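PDB 6RXF: histidine acid phosphatase from Bifidobacterium longum subsp. infantis, which probably removes phosphate groups by hydrolysis from inositol phosphates such as myo-inositol hexakisphosphate, and from 2,3-bisphosphoglycerate. Local coordinates for residues A61-M66 with K300-E305; A138-G143 with D184-P189. The protein carries 1 engineered substitution. All coordinates share one frame; numbering follows the deposited sequence.

In the fold
Contacts 1 and 2 are two separate places in one histidine phosphatase chain, their centres 38 Å apart and their nearest atoms about 20 Å apart. Contact 2 extends the central mixed sheet; contact 1 is farther out, its centre 26 Å from that of the chain, where helix 59-73 rests on a small two-stranded sheet. In sequence, contact 2 falls wholly between 61-66 and 300-305. Each also holds a zinc ligand, Glu305 in contact 1 and Asp184 in contact 2. Contact 2 probably also adjoins the catalytic region: Ser142 OG hydrogen-bonds His403 NE2, a residue that probably belongs to the family's C-terminal catalytic motif.

Contact 1: A61-M66 with K300-E305; sequences ALLMRM and KKIKSE. With ZN (zinc ion), chain F.
Leu62 lays its branched end over one face of the Lys300-Lys301 peptide: CD1 stands above that face, 3.8 Å from Lys301 N, while CD2, reaching further out on the same face, comes 3.7 Å from Lys300 O. The motif is a helix packed on a small antiparallel sheet, helix 59-73 against strand 301-302, which pairs with strand 268-269. No hydrogen bond crosses between 61-66 and 300-305; the contact is van der Waals packing of methyls on the peptide and on Ile302. The CG1 branch of Ile302 is extended (chi2 180°), which brings CD1 to 3.6 Å from Leu62 CB. The same methyl meets Leu63 CD2 at 4.0 Å, the two side chains crossing at about a right angle. Trp268 of strand 268-269 and Asp311 of helix 305-321 also touch Ile302. An alanine in place of Leu62 would keep CB on Ile302 but would probably leave a gap over the Lys300-Lys301 peptide. Beyond the strand, Ser304 N-caps helix 305-321 through its side chain, and Glu305 binds a zinc ion, together with His246 and Glu262. Its carboxylate grips the metal with both oxygens, OE2 at 2.3 Å and OE1 at 2.6 Å.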
loop_
_atom_site.group_PDB
_atom_site.type_symbol
_atom_site.label_atom_id
_atom_site.label_comp_id
_atom_site.label_asym_id
_atom_site.label_seq_id
_atom_site.Cartn_x
_atom_site.Cartn_y
_atom_site.Cartn_z
ATOM N N ALA A 61 8.929 14.060 -15.816
ATOM C CA ALA A 61 8.879 14.506 -17.205
ATOM C C ALA A 61 8.200 15.866 -17.331
ATOM O O ALA A 61 8.713 16.769 -18.004
ATOM C CB ALA A 61 8.154 13.467 -18.059
ATOM N N LEU A 62 7.038 16.028 -16.690
ATOM C CA LEU A 62 6.291 17.278 -16.800
ATOM C C LEU A 62 7.045 18.440 -16.165
ATOM O O LEU A 62 7.092 19.538 -16.731
ATOM C CB LEU A 62 4.910 17.122 -16.166
ATOM C CG LEU A 62 3.848 16.489 -17.069
ATOM C CD1 LEU A 62 2.597 16.118 -16.275
ATOM C CD2 LEU A 62 3.496 17.420 -18.226
ATOM N N LEU A 63 7.643 18.223 -14.991
ATOM C CA LEU A 63 8.389 19.300 -14.347
ATOM C C LEU A 63 9.630 19.674 -15.146
ATOM O O LEU A 63 10.060 20.833 -15.116
ATOM C CB LEU A 63 8.768 18.904 -12.920
ATOM C CG LEU A 63 7.639 18.916 -11.886
ATOM C CD1 LEU A 63 8.131 18.369 -10.554
ATOM C CD2 LEU A 63 7.055 20.316 -11.717
ATOM N N MET A 64 10.221 18.713 -15.862
ATOM C CA MET A 64 11.339 19.041 -16.740
ATOM C C MET A 64 10.885 19.939 -17.885
ATOM O O MET A 64 11.589 20.886 -18.256
ATOM C CB MET A 64 11.983 17.761 -17.277
ATOM C CG MET A 64 13.167 18.003 -18.205
ATOM S SD MET A 64 14.557 18.813 -17.381
ATOM C CE MET A 64 15.278 17.453 -16.465
ATOM N N ARG A 65 9.710 19.662 -18.451
ATOM C CA ARG A 65 9.158 20.536 -19.480
ATOM C C ARG A 65 8.919 21.936 -18.931
ATOM O O ARG A 65 9.221 22.938 -19.593
ATOM C CB ARG A 65 7.860 19.944 -20.031
ATOM C CG ARG A 65 8.018 18.581 -20.689
ATOM C CD ARG A 65 8.479 18.712 -22.129
ATOM N NE ARG A 65 9.888 19.083 -22.230
ATOM C CZ ARG A 65 10.830 18.321 -22.776
ATOM N NH1 ARG A 65 12.084 18.750 -22.818
ATOM N NH2 ARG A 65 10.521 17.131 -23.279
ATOM N N MET A 66 8.367 22.025 -17.719
ATOM C CA MET A 66 8.149 23.331 -17.106
ATOM C C MET A 66 9.470 24.038 -16.850
ATOM O O MET A 66 9.586 25.252 -17.059
ATOM C CB MET A 66 7.364 23.173 -15.807
ATOM C CG MET A 66 7.141 24.465 -15.052
ATOM S SD MET A 66 6.143 24.198 -13.574
ATOM C CE MET A 66 5.879 25.884 -13.025
ATOM N N LYS A 300 -1.352 13.636 -19.787
ATOM C CA LYS A 300 -0.962 14.245 -18.526
ATOM C C LYS A 300 -0.363 15.627 -18.752
ATOM O O LYS A 300 0.454 15.837 -19.654
ATOM C CB LYS A 300 0.018 13.341 -17.786
ATOM C CG LYS A 300 -0.615 12.522 -16.664
ATOM C CD LYS A 300 -1.803 11.710 -17.143
ATOM C CE LYS A 300 -2.186 10.650 -16.126
ATOM N NZ LYS A 300 -2.778 9.480 -16.841
ATOM N N LYS A 301 -0.789 16.578 -17.927
ATOM C CA LYS A 301 -0.439 17.967 -18.154
ATOM C C LYS A 301 -0.220 18.678 -16.825
ATOM O O LYS A 301 -0.572 18.177 -15.756
ATOM C CB LYS A 301 -1.527 18.671 -18.975
ATOM C CG LYS A 301 -2.720 19.131 -18.161
ATOM C CD LYS A 301 -3.972 19.262 -19.013
ATOM C CE LYS A 301 -4.711 17.949 -19.127
ATOM N NZ LYS A 301 -6.004 18.139 -19.828
ATOM N N ILE A 302 0.394 19.852 -16.914
ATOM C CA ILE A 302 0.482 20.817 -15.823
ATOM C C ILE A 302 -0.256 22.068 -16.293
ATOM O O ILE A 302 0.216 22.748 -17.218
ATOM C CB ILE A 302 1.941 21.143 -15.457
ATOM C CG1 ILE A 302 2.664 19.945 -14.843
ATOM C CG2 ILE A 302 2.002 22.359 -14.529
ATOM C CD1 ILE A 302 4.125 20.246 -14.479
ATOM N N LYS A 303 -1.412 22.372 -15.673
ATOM C CA LYS A 303 -2.177 23.567 -16.026
ATOM C C LYS A 303 -2.176 24.635 -14.924
ATOM O O LYS A 303 -2.568 25.786 -15.180
ATOM C CB LYS A 303 -3.633 23.217 -16.386
ATOM C CG LYS A 303 -4.535 22.551 -15.383
ATOM C CD LYS A 303 -4.711 21.059 -15.509
ATOM C CE LYS A 303 -5.497 20.460 -14.298
ATOM N NZ LYS A 303 -5.544 18.969 -14.318
ATOM N N SER A 304 -1.751 24.302 -13.700
ATOM C CA SER A 304 -1.877 25.237 -12.588
ATOM C C SER A 304 -0.666 25.120 -11.674
ATOM O O SER A 304 0.155 24.208 -11.798
ATOM C CB SER A 304 -3.158 24.986 -11.795
ATOM O OG SER A 304 -3.160 23.660 -11.285
ATOM N N GLU A 305 -0.573 26.073 -10.746
ATOM C CA GLU A 305 0.401 25.976 -9.661
ATOM C C GLU A 305 0.186 24.721 -8.827
ATOM O O GLU A 305 1.154 24.117 -8.347
ATOM C CB GLU A 305 0.313 27.208 -8.759
ATOM C CG GLU A 305 1.062 28.407 -9.277
ATOM C CD GLU A 305 1.147 29.511 -8.246
ATOM O OE1 GLU A 305 0.269 29.566 -7.360
ATOM O OE2 GLU A 305 2.095 30.321 -8.320
HETATM ZN ZN ZN F . 0.849 32.084 -7.427
#

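Contact 2: A138-G143 with D184-P189; sequences AYQSSG and DFQKNP. With ZN (zinc ion), chain I.
Tyr139 sets its CB over the centre of one face of the Phe185 ring, a CH-pi contact 3.7 Å from the centroid, while its own ring lies obliquely to that of Phe185, the planes 37° apart. The two residues sit where parallel strands 136-141 and 185-187 meet, joined through helix 145-161 in a beta-alpha-beta crossover at the side of the central sheet. Gln140 O comes to the edge of the Phe185 ring, in its plane, and helix 145-161 packs on both aromatics through Glu155. The backbones are tied by Gln186 N to Tyr139 O, Ser141 N to Gln186 O (both 2.9 Å) and Asn188 N to Ser141 O (3.0 Å).

Gln140 and Gln186 point to one face of the sheet. The extended Gln140 side chain reaches Asn188, whose ND2 gives OE1 a 2.9 Å bond; the amide planes stand 79° apart, and the donor comes from above the Gln140 carbonyl plane, not along a lone pair. Asp184 OD2 binds a zinc ion at 1.9 Å; a water and Lys183 NZ are further ligands of that ion. At the end of strand 136-141, Ser141 OG, anti to its own nitrogen (chi1 154°), closes an ST turn by accepting Gly143 N at 2.9 Å.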
loop_
_atom_site.group_PDB
_atom_site.type_symbol
_atom_site.label_atom_id
_atom_site.label_comp_id
_atom_site.label_asym_id
_atom_site.label_seq_id
_atom_site.Cartn_x
_atom_site.Cartn_y
_atom_site.Cartn_z
ATOM N N ALA A 138 2.497 -21.756 1.893
ATOM C CA ALA A 138 1.900 -21.263 0.658
ATOM C C ALA A 138 2.277 -19.799 0.461
ATOM O O ALA A 138 2.053 -18.972 1.351
ATOM C CB ALA A 138 0.381 -21.437 0.683
ATOM N N TYR A 139 2.855 -19.489 -0.696
ATOM C CA TYR A 139 3.184 -18.126 -1.091
ATOM C C TYR A 139 2.256 -17.711 -2.222
ATOM O O TYR A 139 2.072 -18.467 -3.184
ATOM C CB TYR A 139 4.642 -18.005 -1.551
ATOM C CG TYR A 139 5.677 -18.154 -0.459
ATOM C CD1 TYR A 139 5.954 -17.104 0.411
ATOM C CD2 TYR A 139 6.402 -19.333 -0.317
ATOM C CE1 TYR A 139 6.906 -17.233 1.406
ATOM C CE2 TYR A 139 7.363 -19.470 0.670
ATOM C CZ TYR A 139 7.609 -18.418 1.531
ATOM O OH TYR A 139 8.556 -18.550 2.522
ATOM N N GLN A 140 1.671 -16.520 -2.109
ATOM C CA GLN A 140 0.758 -16.017 -3.123
ATOM C C GLN A 140 1.059 -14.560 -3.439
ATOM O O GLN A 140 1.553 -13.807 -2.597
ATOM C CB GLN A 140 -0.696 -16.156 -2.688
ATOM C CG GLN A 140 -1.033 -17.527 -2.137
ATOM C CD GLN A 140 -2.513 -17.799 -2.153
ATOM O OE1 GLN A 140 -3.329 -16.876 -2.081
ATOM N NE2 GLN A 140 -2.875 -19.070 -2.270
ATOM N N SER A 141 0.741 -14.175 -4.671
ATOM C CA SER A 141 1.034 -12.846 -5.179
ATOM C C SER A 141 -0.122 -12.388 -6.056
ATOM O O SER A 141 -0.966 -13.184 -6.479
ATOM C CB SER A 141 2.365 -12.841 -5.955
ATOM O OG SER A 141 2.410 -11.819 -6.931
ATOM N N SER A 142 -0.176 -11.080 -6.304
ATOM C CA SER A 142 -1.182 -10.564 -7.224
ATOM C C SER A 142 -0.860 -10.913 -8.667
ATOM O O SER A 142 -1.770 -10.976 -9.499
ATOM C CB SER A 142 -1.310 -9.049 -7.074
ATOM O OG SER A 142 -0.102 -8.407 -7.446
ATOM N N GLY A 143 0.413 -11.166 -8.972
ATOM C CA GLY A 143 0.896 -11.321 -10.325
ATOM C C GLY A 143 1.790 -10.184 -10.773
ATOM O O GLY A 143 2.666 -10.392 -11.620
ATOM N N ASP A 184 7.767 -20.055 -7.015
ATOM C CA ASP A 184 7.142 -20.526 -5.786
ATOM C C ASP A 184 5.797 -19.876 -5.501
ATOM O O ASP A 184 5.094 -20.325 -4.588
ATOM C CB ASP A 184 8.067 -20.272 -4.591
ATOM C CG ASP A 184 9.127 -21.335 -4.444
ATOM O OD1 ASP A 184 8.902 -22.464 -4.929
ATOM O OD2 ASP A 184 10.176 -21.046 -3.834
ATOM N N PHE A 185 5.420 -18.842 -6.248
ATOM C CA PHE A 185 4.299 -17.987 -5.886
ATOM C C PHE A 185 3.080 -18.303 -6.740
ATOM O O PHE A 185 3.147 -18.254 -7.972
ATOM C CB PHE A 185 4.682 -16.514 -6.026
ATOM C CG PHE A 185 5.483 -16.011 -4.877
ATOM C CD1 PHE A 185 6.806 -16.391 -4.728
ATOM C CD2 PHE A 185 4.904 -15.200 -3.913
ATOM C CE1 PHE A 185 7.547 -15.954 -3.652
ATOM C CE2 PHE A 185 5.639 -14.756 -2.832
ATOM C CZ PHE A 185 6.963 -15.140 -2.700
ATOM N N GLN A 186 1.975 -18.630 -6.079
ATOM C CA GLN A 186 0.702 -18.796 -6.761
ATOM C C GLN A 186 0.098 -17.431 -7.063
ATOM O O GLN A 186 0.023 -16.569 -6.183
ATOM C CB GLN A 186 -0.253 -19.619 -5.897
ATOM C CG GLN A 186 -1.688 -19.640 -6.381
ATOM C CD GLN A 186 -1.886 -20.588 -7.540
ATOM O OE1 GLN A 186 -0.948 -21.257 -7.976
ATOM N NE2 GLN A 186 -3.111 -20.656 -8.045
ATOM N N LYS A 187 -0.321 -17.230 -8.310
ATOM C CA LYS A 187 -1.063 -16.029 -8.664
ATOM C C LYS A 187 -2.492 -16.151 -8.158
ATOM O O LYS A 187 -3.125 -17.199 -8.304
ATOM C CB LYS A 187 -1.053 -15.806 -10.178
ATOM C CG LYS A 187 0.252 -15.228 -10.698
ATOM C CD LYS A 187 0.146 -14.800 -12.154
ATOM C CE LYS A 187 0.042 -16.005 -13.078
ATOM N NZ LYS A 187 0.216 -15.619 -14.510
ATOM N N ASN A 188 -2.998 -15.076 -7.552
ATOM C CA ASN A 188 -4.344 -15.069 -6.973
ATOM C C ASN A 188 -4.937 -13.668 -7.098
ATOM O O ASN A 188 -5.021 -12.917 -6.120
ATOM C CB ASN A 188 -4.305 -15.526 -5.516
ATOM C CG ASN A 188 -5.644 -16.026 -5.027
ATOM O OD1 ASN A 188 -6.620 -16.066 -5.777
ATOM N ND2 ASN A 188 -5.698 -16.417 -3.758
ATOM N N PRO A 189 -5.364 -13.289 -8.306
ATOM C CA PRO A 189 -5.895 -11.930 -8.495
ATOM C C PRO A 189 -7.296 -11.736 -7.943
ATOM O O PRO A 189 -7.762 -10.590 -7.893
ATOM C CB PRO A 189 -5.862 -11.754 -10.017
ATOM C CG PRO A 189 -6.021 -13.144 -10.547
ATOM C CD PRO A 189 -5.317 -14.048 -9.569
HETATM ZN ZN ZN I . 12.009 -20.749 -3.422
HETATM O O HOH W 1 3.356 -21.686 -2.472
HETATM O O HOH W 2 11.846 -21.838 -1.317
#